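Local coordinates for protein Myo-inositol 2-dehydrogenase (Thermotoga maritima, PDB 3EZY) that catalyses the NAD(+)-dependent oxidation of myo-inositol to scyllo-inosose, a step that probably feeds a myo-inositol degradation pathway, at residues Y281-S284 with Y285-E288. Residues are numbered along the deposited sequence; the frame is centred on the assembly and turned at random. Where two conformers were deposited one is given.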
ATOM      1  N   TYR A 281      -1.581  15.355 -16.967  1.00 22.29           N
ATOM      2  CA  TYR A 281      -2.396  15.066 -18.151  1.00 22.92           C
ATOM      3  C   TYR A 281      -1.652  14.818 -19.448  1.00 23.39           C
ATOM      4  O   TYR A 281      -2.251  14.401 -20.461  1.00 22.47           O
ATOM      5  CB  TYR A 281      -3.391  16.217 -18.392  1.00 22.27           C
ATOM      6  CG  TYR A 281      -4.588  16.282 -17.431  1.00 23.08           C
ATOM      7  CD1 TYR A 281      -4.838  17.426 -16.706  1.00 24.58           C
ATOM      8  CD2 TYR A 281      -5.474  15.198 -17.289  1.00 23.44           C
ATOM      9  CE1 TYR A 281      -5.937  17.525 -15.872  1.00 24.27           C
ATOM     10  CE2 TYR A 281      -6.569  15.265 -16.458  1.00 23.93           C
ATOM     11  CZ  TYR A 281      -6.803  16.446 -15.758  1.00 24.45           C
ATOM     12  OH  TYR A 281      -7.871  16.544 -14.915  1.00 24.08           O
ATOM     13  N   ARG A 282      -0.365  15.122 -19.458  1.00 24.07           N
ATOM     14  CA  ARG A 282       0.363  15.126 -20.725  1.00 25.95           C
ATOM     15  C   ARG A 282       0.314  13.799 -21.483  1.00 24.98           C
ATOM     16  O   ARG A 282       0.126  13.784 -22.721  1.00 25.24           O
ATOM     17  CB  ARG A 282       1.823  15.548 -20.484  1.00 26.91           C
ATOM     18  CG  ARG A 282       2.799  15.107 -21.563  1.00 34.00           C
ATOM     19  CD  ARG A 282       2.861  16.071 -22.713  1.00 42.99           C
ATOM     20  NE  ARG A 282       3.629  17.289 -22.416  1.00 49.82           N
ATOM     21  CZ  ARG A 282       3.681  18.366 -23.219  1.00 52.95           C
ATOM     22  NH1 ARG A 282       3.012  18.390 -24.372  1.00 52.84           N
ATOM     23  NH2 ARG A 282       4.400  19.430 -22.870  1.00 54.32           N
ATOM     24  N   ASP A 283       0.487  12.681 -20.774  1.00 24.09           N
ATOM     25  CA  ASP A 283       0.473  11.385 -21.453  0.70 24.40           C
ATOM     26  C   ASP A 283      -0.898  11.032 -22.018  1.00 23.14           C
ATOM     27  O   ASP A 283      -0.977  10.430 -23.086  1.00 22.86           O
ATOM     28  CB  ASP A 283       0.932  10.236 -20.554  0.70 25.29           C
ATOM     29  CG  ASP A 283       0.974   8.912 -21.302  0.70 29.29           C
ATOM     30  OD1 ASP A 283       1.635   8.851 -22.382  0.70 34.73           O
ATOM     31  OD2 ASP A 283       0.322   7.926 -20.838  0.70 34.51           O
ATOM     32  N   SER A 284      -1.973  11.395 -21.314  1.00 22.31           N
ATOM     33  CA  SER A 284      -3.339  11.118 -21.831  1.00 21.13           C
ATOM     34  C   SER A 284      -3.611  11.960 -23.082  1.00 21.08           C
ATOM     35  O   SER A 284      -4.212  11.494 -24.032  1.00 20.61           O
ATOM     36  CB  SER A 284      -4.420  11.385 -20.764  1.00 20.64           C
ATOM     37  OG  SER A 284      -4.587  12.767 -20.498  1.00 20.45           O
ATOM     38  N   TYR A 285      -3.137  13.208 -23.119  1.00 20.78           N
ATOM     39  CA  TYR A 285      -3.286  13.974 -24.361  1.00 20.55           C
ATOM     40  C   TYR A 285      -2.466  13.401 -25.516  1.00 21.18           C
ATOM     41  O   TYR A 285      -2.921  13.359 -26.679  1.00 21.21           O
ATOM     42  CB  TYR A 285      -2.916  15.447 -24.132  1.00 20.76           C
ATOM     43  CG  TYR A 285      -3.943  16.217 -23.356  1.00 18.65           C
ATOM     44  CD1 TYR A 285      -5.248  16.347 -23.826  1.00 22.08           C
ATOM     45  CD2 TYR A 285      -3.595  16.865 -22.180  1.00 21.40           C
ATOM     46  CE1 TYR A 285      -6.209  17.075 -23.116  1.00 20.83           C
ATOM     47  CE2 TYR A 285      -4.532  17.607 -21.459  1.00 23.05           C
ATOM     48  CZ  TYR A 285      -5.833  17.719 -21.950  1.00 23.36           C
ATOM     49  OH  TYR A 285      -6.746  18.425 -21.215  1.00 22.43           O
ATOM     50  N   LEU A 286      -1.238  12.974 -25.224  1.00 21.29           N
ATOM     51  CA  LEU A 286      -0.412  12.421 -26.273  1.00 21.36           C
ATOM     52  C   LEU A 286      -1.128  11.208 -26.871  1.00 22.36           C
ATOM     53  O   LEU A 286      -1.204  11.058 -28.094  1.00 22.26           O
ATOM     54  CB  LEU A 286       0.923  11.956 -25.695  1.00 22.02           C
ATOM     55  CG  LEU A 286       1.764  11.196 -26.716  1.00 23.27           C
ATOM     56  CD1 LEU A 286       2.236  12.139 -27.868  1.00 21.09           C
ATOM     57  CD2 LEU A 286       2.967  10.508 -26.041  1.00 26.61           C
ATOM     58  N   GLU A 287      -1.622  10.329 -26.006  1.00 20.33           N
ATOM     59  CA  GLU A 287      -2.249   9.090 -26.484  1.00 22.93           C
ATOM     60  C   GLU A 287      -3.583   9.322 -27.214  1.00 22.06           C
ATOM     61  O   GLU A 287      -3.938   8.599 -28.181  1.00 20.14           O
ATOM     62  CB  GLU A 287      -2.490   8.168 -25.303  1.00 23.14           C
ATOM     63  CG  GLU A 287      -3.084   6.820 -25.690  1.00 31.40           C
ATOM     64  CD  GLU A 287      -2.037   5.847 -26.276  1.00 42.02           C
ATOM     65  OE1 GLU A 287      -0.816   6.211 -26.400  1.00 43.45           O
ATOM     66  OE2 GLU A 287      -2.461   4.713 -26.612  1.00 46.20           O
ATOM     67  N   GLU A 288      -4.334  10.301 -26.720  1.00 20.98           N
ATOM     68  CA  GLU A 288      -5.583  10.728 -27.376  1.00 21.77           C
ATOM     69  C   GLU A 288      -5.321  11.201 -28.818  1.00 22.20           C
ATOM     70  O   GLU A 288      -6.039  10.853 -29.760  1.00 22.67           O
ATOM     71  CB  GLU A 288      -6.222  11.855 -26.581  1.00 21.52           C
ATOM     72  CG  GLU A 288      -7.497  12.354 -27.226  1.00 21.22           C
ATOM     73  CD  GLU A 288      -8.082  13.491 -26.492  1.00 23.80           C
ATOM     74  OE1 GLU A 288      -7.340  14.436 -26.147  1.00 24.98           O
ATOM     75  OE2 GLU A 288      -9.289  13.440 -26.233  1.00 25.46           O
TER
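Y281 and Y285, one turn apart on helix 277-298, meet where CB of Y281 packs against the ring of Y285, with CE2 of Y285 3.6 Å from that CB. The ring is brought there by its first torsion (chi1 -74°), which sets CG of Y285 beside its own backbone N and lays CD2 back over the preceding turn, 3.3 Å from O of Y281. O of Y281 is gripped twice: N of Y285 donates to it at 3.0 Å, almost straight on, while OG of S284 donates at 2.9 Å, tilted from the carbonyl plane. With OG of S284 also bonded to N123, this buried side is tightly tied. Were Y285 reduced to an alanine, the space between CB of Y281 and helix 12-20 would probably be left unfilled, and H17 would lose the ring it meets. The opposite flank is looser: D283 is exposed, and its link to the next turn is the backbone bond from N of E287 to O of D283, 3.0 Å. Y285 packs against I13 and I16 of helix 12-20, in the Rossmann domain, and against E94 of strand 90-94, whereas Y281 reaches Q239 of the C-terminal domain's sheet, so this turn bridges the two domains.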